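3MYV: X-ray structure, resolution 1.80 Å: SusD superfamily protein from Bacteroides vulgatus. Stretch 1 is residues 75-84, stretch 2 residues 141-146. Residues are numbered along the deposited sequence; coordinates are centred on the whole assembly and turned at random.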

ATOM      1  N   LEU A  75       4.457  -5.215  11.315  1.00 14.41           N
ATOM      2  CA  LEU A  75       5.029  -4.818  10.019  1.00 12.52           C
ATOM      3  C   LEU A  75       6.450  -5.353   9.827  1.00 12.55           C
ATOM      4  O   LEU A  75       6.952  -5.361   8.712  1.00 13.30           O
ATOM      5  CB  LEU A  75       4.958  -3.297   9.831  1.00 14.38           C
ATOM      6  CG  LEU A  75       3.548  -2.718   9.581  1.00 14.08           C
ATOM      7  CD1 LEU A  75       3.556  -1.147   9.335  1.00 12.15           C
ATOM      8  CD2 LEU A  75       2.884  -3.462   8.431  1.00 15.16           C
ATOM      9  N   TRP A  76       7.075  -5.852  10.894  1.00 14.09           N
ATOM     10  CA  TRP A  76       8.308  -6.642  10.724  1.00 15.82           C
ATOM     11  C   TRP A  76       7.981  -8.116  10.661  1.00 14.81           C
ATOM     12  O   TRP A  76       8.289  -8.787   9.675  1.00 14.65           O
ATOM     13  CB  TRP A  76       9.285  -6.423  11.886  1.00 16.37           C
ATOM     14  CG  TRP A  76      10.534  -7.296  11.881  1.00 13.57           C
ATOM     15  CD1 TRP A  76      10.656  -8.553  12.412  1.00 16.29           C
ATOM     16  CD2 TRP A  76      11.847  -6.940  11.413  1.00 20.44           C
ATOM     17  NE1 TRP A  76      11.940  -9.012  12.263  1.00 17.03           N
ATOM     18  CE2 TRP A  76      12.700  -8.040  11.675  1.00 13.85           C
ATOM     19  CE3 TRP A  76      12.373  -5.821  10.775  1.00 16.95           C
ATOM     20  CZ2 TRP A  76      14.075  -8.040  11.343  1.00 13.67           C
ATOM     21  CZ3 TRP A  76      13.748  -5.806  10.449  1.00 20.45           C
ATOM     22  CH2 TRP A  76      14.575  -6.915  10.721  1.00 16.45           C
ATOM     23  N   GLY A  77       7.416  -8.635  11.750  1.00 14.83           N
ATOM     24  CA  GLY A  77       7.208 -10.073  11.879  1.00 16.50           C
ATOM     25  C   GLY A  77       6.360 -10.750  10.820  1.00 15.54           C
ATOM     26  O   GLY A  77       6.673 -11.863  10.364  1.00 15.61           O
ATOM     27  N   ARG A  78       5.251 -10.138  10.450  1.00 15.35           N
ATOM     28  CA  ARG A  78       4.315 -10.812   9.563  1.00 15.26           C
ATOM     29  C   ARG A  78       4.846 -10.909   8.120  1.00 15.93           C
ATOM     30  O   ARG A  78       4.824 -11.995   7.551  1.00 14.33           O
ATOM     31  CB  ARG A  78       2.901 -10.198   9.646  1.00 16.09           C
ATOM     32  CG  ARG A  78       1.850 -10.907   8.794  1.00 13.50           C
ATOM     33  CD  ARG A  78       1.800 -12.380   9.015  1.00 13.29           C
ATOM     34  NE  ARG A  78       1.561 -12.642  10.415  1.00 14.62           N
ATOM     35  CZ  ARG A  78       0.365 -12.709  11.005  1.00 22.95           C
ATOM     36  NH1 ARG A  78      -0.776 -12.619  10.327  1.00 19.79           N
ATOM     37  NH2 ARG A  78       0.315 -12.942  12.304  1.00 25.17           N
ATOM     38  N   PRO A  79       5.393  -9.810   7.543  1.00 13.13           N
ATOM     39  CA  PRO A  79       5.956 -10.002   6.204  1.00 16.17           C
ATOM     40  C   PRO A  79       7.129 -11.001   6.199  1.00 14.29           C
ATOM     41  O   PRO A  79       7.298 -11.740   5.250  1.00 12.22           O
ATOM     42  CB  PRO A  79       6.453  -8.601   5.826  1.00 13.87           C
ATOM     43  CG  PRO A  79       5.475  -7.720   6.509  1.00 15.59           C
ATOM     44  CD  PRO A  79       5.221  -8.381   7.846  1.00 16.29           C
ATOM     45  N   PHE A  80       7.923 -11.041   7.266  1.00 16.64           N
ATOM     46  CA  PHE A  80       9.031 -12.003   7.300  1.00 15.72           C
ATOM     47  C   PHE A  80       8.530 -13.423   7.399  1.00 14.68           C
ATOM     48  O   PHE A  80       9.114 -14.305   6.790  1.00 16.29           O
ATOM     49  CB  PHE A  80      10.035 -11.727   8.419  1.00 13.79           C
ATOM     50  CG  PHE A  80      11.095 -10.776   8.013  1.00 11.41           C
ATOM     51  CD1 PHE A  80      11.919 -11.056   6.937  1.00 11.36           C
ATOM     52  CD2 PHE A  80      11.233  -9.562   8.652  1.00 14.45           C
ATOM     53  CE1 PHE A  80      12.915 -10.166   6.552  1.00 15.56           C
ATOM     54  CE2 PHE A  80      12.221  -8.680   8.265  1.00 13.43           C
ATOM     55  CZ  PHE A  80      13.057  -8.975   7.232  1.00 16.98           C
ATOM     56  N   TYR A  81       7.466 -13.634   8.179  1.00 13.86           N
ATOM     57  CA  TYR A  81       6.871 -14.940   8.320  1.00 15.73           C
ATOM     58  C   TYR A  81       6.335 -15.416   6.967  1.00 14.86           C
ATOM     59  O   TYR A  81       6.550 -16.555   6.572  1.00 14.99           O
ATOM     60  CB  TYR A  81       5.755 -14.928   9.396  1.00 15.19           C
ATOM     61  CG  TYR A  81       5.251 -16.322   9.725  1.00 18.42           C
ATOM     62  CD1 TYR A  81       4.246 -16.925   8.962  1.00 23.41           C
ATOM     63  CD2 TYR A  81       5.806 -17.054  10.768  1.00 30.73           C
ATOM     64  CE1 TYR A  81       3.804 -18.189   9.234  1.00 25.46           C
ATOM     65  CE2 TYR A  81       5.361 -18.345  11.049  1.00 33.98           C
ATOM     66  CZ  TYR A  81       4.364 -18.897  10.271  1.00 30.01           C
ATOM     67  OH  TYR A  81       3.917 -20.156  10.528  1.00 37.28           O
ATOM     68  N   ILE A  82       5.657 -14.532   6.259  1.00 15.56           N
ATOM     69  CA  ILE A  82       5.122 -14.864   4.955  1.00 14.82           C
ATOM     70  C   ILE A  82       6.241 -15.203   3.966  1.00 15.10           C
ATOM     71  O   ILE A  82       6.130 -16.173   3.201  1.00 13.77           O
ATOM     72  CB  ILE A  82       4.208 -13.739   4.422  1.00 13.14           C
ATOM     73  CG1 ILE A  82       2.953 -13.575   5.296  1.00 14.40           C
ATOM     74  CG2 ILE A  82       3.770 -14.026   2.965  1.00 11.34           C
ATOM     75  CD1 ILE A  82       2.210 -12.223   5.083  1.00 13.61           C
ATOM     76  N   LEU A  83       7.319 -14.425   3.989  1.00 13.61           N
ATOM     77  CA  LEU A  83       8.475 -14.690   3.130  1.00 14.24           C
ATOM     78  C   LEU A  83       9.063 -16.089   3.361  1.00 13.47           C
ATOM     79  O   LEU A  83       9.404 -16.780   2.428  1.00 15.90           O
ATOM     80  CB  LEU A  83       9.555 -13.628   3.377  1.00 12.32           C
ATOM     81  CG  LEU A  83       9.337 -12.289   2.650  1.00 17.41           C
ATOM     82  CD1 LEU A  83      10.144 -11.144   3.279  1.00 11.84           C
ATOM     83  CD2 LEU A  83       9.681 -12.402   1.143  1.00 14.81           C
ATOM     84  N   ARG A  84       9.177 -16.502   4.616  1.00 14.54           N
ATOM     85  CA  ARG A  84       9.642 -17.837   4.921  1.00 14.89           C
ATOM     86  C   ARG A  84       8.717 -18.886   4.342  1.00 16.00           C
ATOM     87  O   ARG A  84       9.198 -19.855   3.728  1.00 15.28           O
ATOM     88  CB  ARG A  84       9.723 -18.064   6.448  1.00 17.94           C
ATOM     89  CG  ARG A  84      10.050 -19.530   6.822  1.00 23.11           C
ATOM     90  CD  ARG A  84       9.633 -19.863   8.245  1.00 37.78           C
ATOM     91  NE  ARG A  84      10.691 -19.518   9.180  1.00 40.02           N
ATOM     92  N   GLY A 141      18.259  -1.446   4.193  1.00 17.25           N
ATOM     93  CA  GLY A 141      16.896  -1.900   4.293  1.00 14.22           C
ATOM     94  C   GLY A 141      16.720  -2.940   5.373  1.00 14.40           C
ATOM     95  O   GLY A 141      17.394  -2.928   6.395  1.00 16.62           O
ATOM     96  N   ALA A 142      15.757  -3.827   5.161  1.00 14.32           N
ATOM     97  CA  ALA A 142      15.574  -4.958   6.048  1.00 14.78           C
ATOM     98  C   ALA A 142      16.527  -6.059   5.576  1.00 15.00           C
ATOM     99  O   ALA A 142      17.125  -5.958   4.489  1.00 13.04           O
ATOM    100  CB  ALA A 142      14.142  -5.442   5.971  1.00 14.64           C
ATOM    101  N   PRO A 143      16.674  -7.124   6.376  1.00 17.48           N
ATOM    102  CA  PRO A 143      17.274  -8.337   5.825  1.00 17.22           C
ATOM    103  C   PRO A 143      16.502  -8.772   4.576  1.00 17.66           C
ATOM    104  O   PRO A 143      15.270  -8.604   4.507  1.00 16.84           O
ATOM    105  CB  PRO A 143      17.118  -9.355   6.969  1.00 18.71           C
ATOM    106  CG  PRO A 143      17.084  -8.548   8.170  1.00 20.37           C
ATOM    107  CD  PRO A 143      16.348  -7.279   7.801  1.00 15.75           C
ATOM    108  N   LEU A 144      17.227  -9.282   3.587  1.00 16.50           N
ATOM    109  CA  LEU A 144      16.676  -9.544   2.265  1.00 17.05           C
ATOM    110  C   LEU A 144      16.447 -11.036   2.082  1.00 16.91           C
ATOM    111  O   LEU A 144      17.419 -11.810   2.010  1.00 17.90           O
ATOM    112  CB  LEU A 144      17.672  -9.015   1.216  1.00 17.34           C
ATOM    113  CG  LEU A 144      17.317  -9.235  -0.262  1.00 21.37           C
ATOM    114  CD1 LEU A 144      15.951  -8.687  -0.562  1.00 20.68           C
ATOM    115  CD2 LEU A 144      18.392  -8.619  -1.198  1.00 14.57           C
ATOM    116  N   ILE A 145      15.190 -11.465   2.012  1.00 16.33           N
ATOM    117  CA  ILE A 145      14.872 -12.897   1.849  1.00 15.80           C
ATOM    118  C   ILE A 145      14.769 -13.217   0.365  1.00 17.39           C
ATOM    119  O   ILE A 145      13.668 -13.347  -0.216  1.00 15.07           O
ATOM    120  CB  ILE A 145      13.577 -13.301   2.615  1.00 15.16           C
ATOM    121  CG1 ILE A 145      13.572 -12.692   4.034  1.00 12.69           C
ATOM    122  CG2 ILE A 145      13.424 -14.810   2.701  1.00 14.90           C
ATOM    123  CD1 ILE A 145      14.825 -13.013   4.895  1.00 14.84           C
ATOM    124  N   ASP A 146      15.944 -13.317  -0.242  1.00 16.70           N
ATOM    125  CA  ASP A 146      16.098 -13.567  -1.657  1.00 17.67           C
ATOM    126  C   ASP A 146      16.539 -14.997  -1.902  1.00 17.20           C
ATOM    127  O   ASP A 146      17.034 -15.312  -2.975  1.00 17.56           O
ATOM    128  CB  ASP A 146      17.067 -12.562  -2.300  1.00 16.53           C
ATOM    129  CG  ASP A 146      18.498 -12.672  -1.765  1.00 23.14           C
ATOM    130  OD1 ASP A 146      18.707 -13.411  -0.796  1.00 17.97           O
ATOM    131  OD2 ASP A 146      19.414 -12.004  -2.316  1.00 20.49           O
TER

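No hydrogen bond crosses between the two stretches; the contact is made by packing, with 282 Å² buried over both sides. Three side chains of the first stretch, W76, F80 and L83, meet A142, P143 and I145 of the second. Their spacing of four and three residues suits the helix: Y81 N to G77 O (2.9 Å), I82 N to R78 O (3.0 Å) and L83 N to P79 O (3.0 Å) are i to i+4 bonds, whereas F80 N to W76 O, at 3.3 Å, is weak.

The CA-to-CB bonds of W76 and F80 point sideways, so their chi angles must bring the rings across. For W76, chi1 of 174° (t) and chi2 of -87° carry the indole far enough for CH2 to lie 3.4 Å from P143 CD, although W76 CA is 8.8 Å from A142 CA, the CA of the second stretch nearest to it. The approach is oblique to the ring.

F80 is the hub. With chi1 at -87° (m) and chi2 at -59°, its outer ring atoms reach three residues: CZ lies 3.9 Å from A142 CB and 3.7 Å from P143 CD, and CE1 lies 3.6 Å from I145 CG1. CE1 also sits 3.5 Å from P143 O. Both that oxygen and I145 CG1 lie at the ring edge, near its plane, so the carbonyl faces the ring's C-H perimeter.

L83 needs less reach, because its CA-to-CB bond already points toward the second stretch. Its m,t conformation (-81°, 161°) places CD1 3.8 Å from I145 CG1. I145, at -45° and -54° (m,m), also points toward its partners, and its CG1 is the atom nearest both F80 and L83, which accords with its having the largest covered area, 77 Å². Between P143 and I145, the CA-to-CB bond of L144 points away, and its side chain comes no closer than L144 CB to F80 CE1, 7.2 Å.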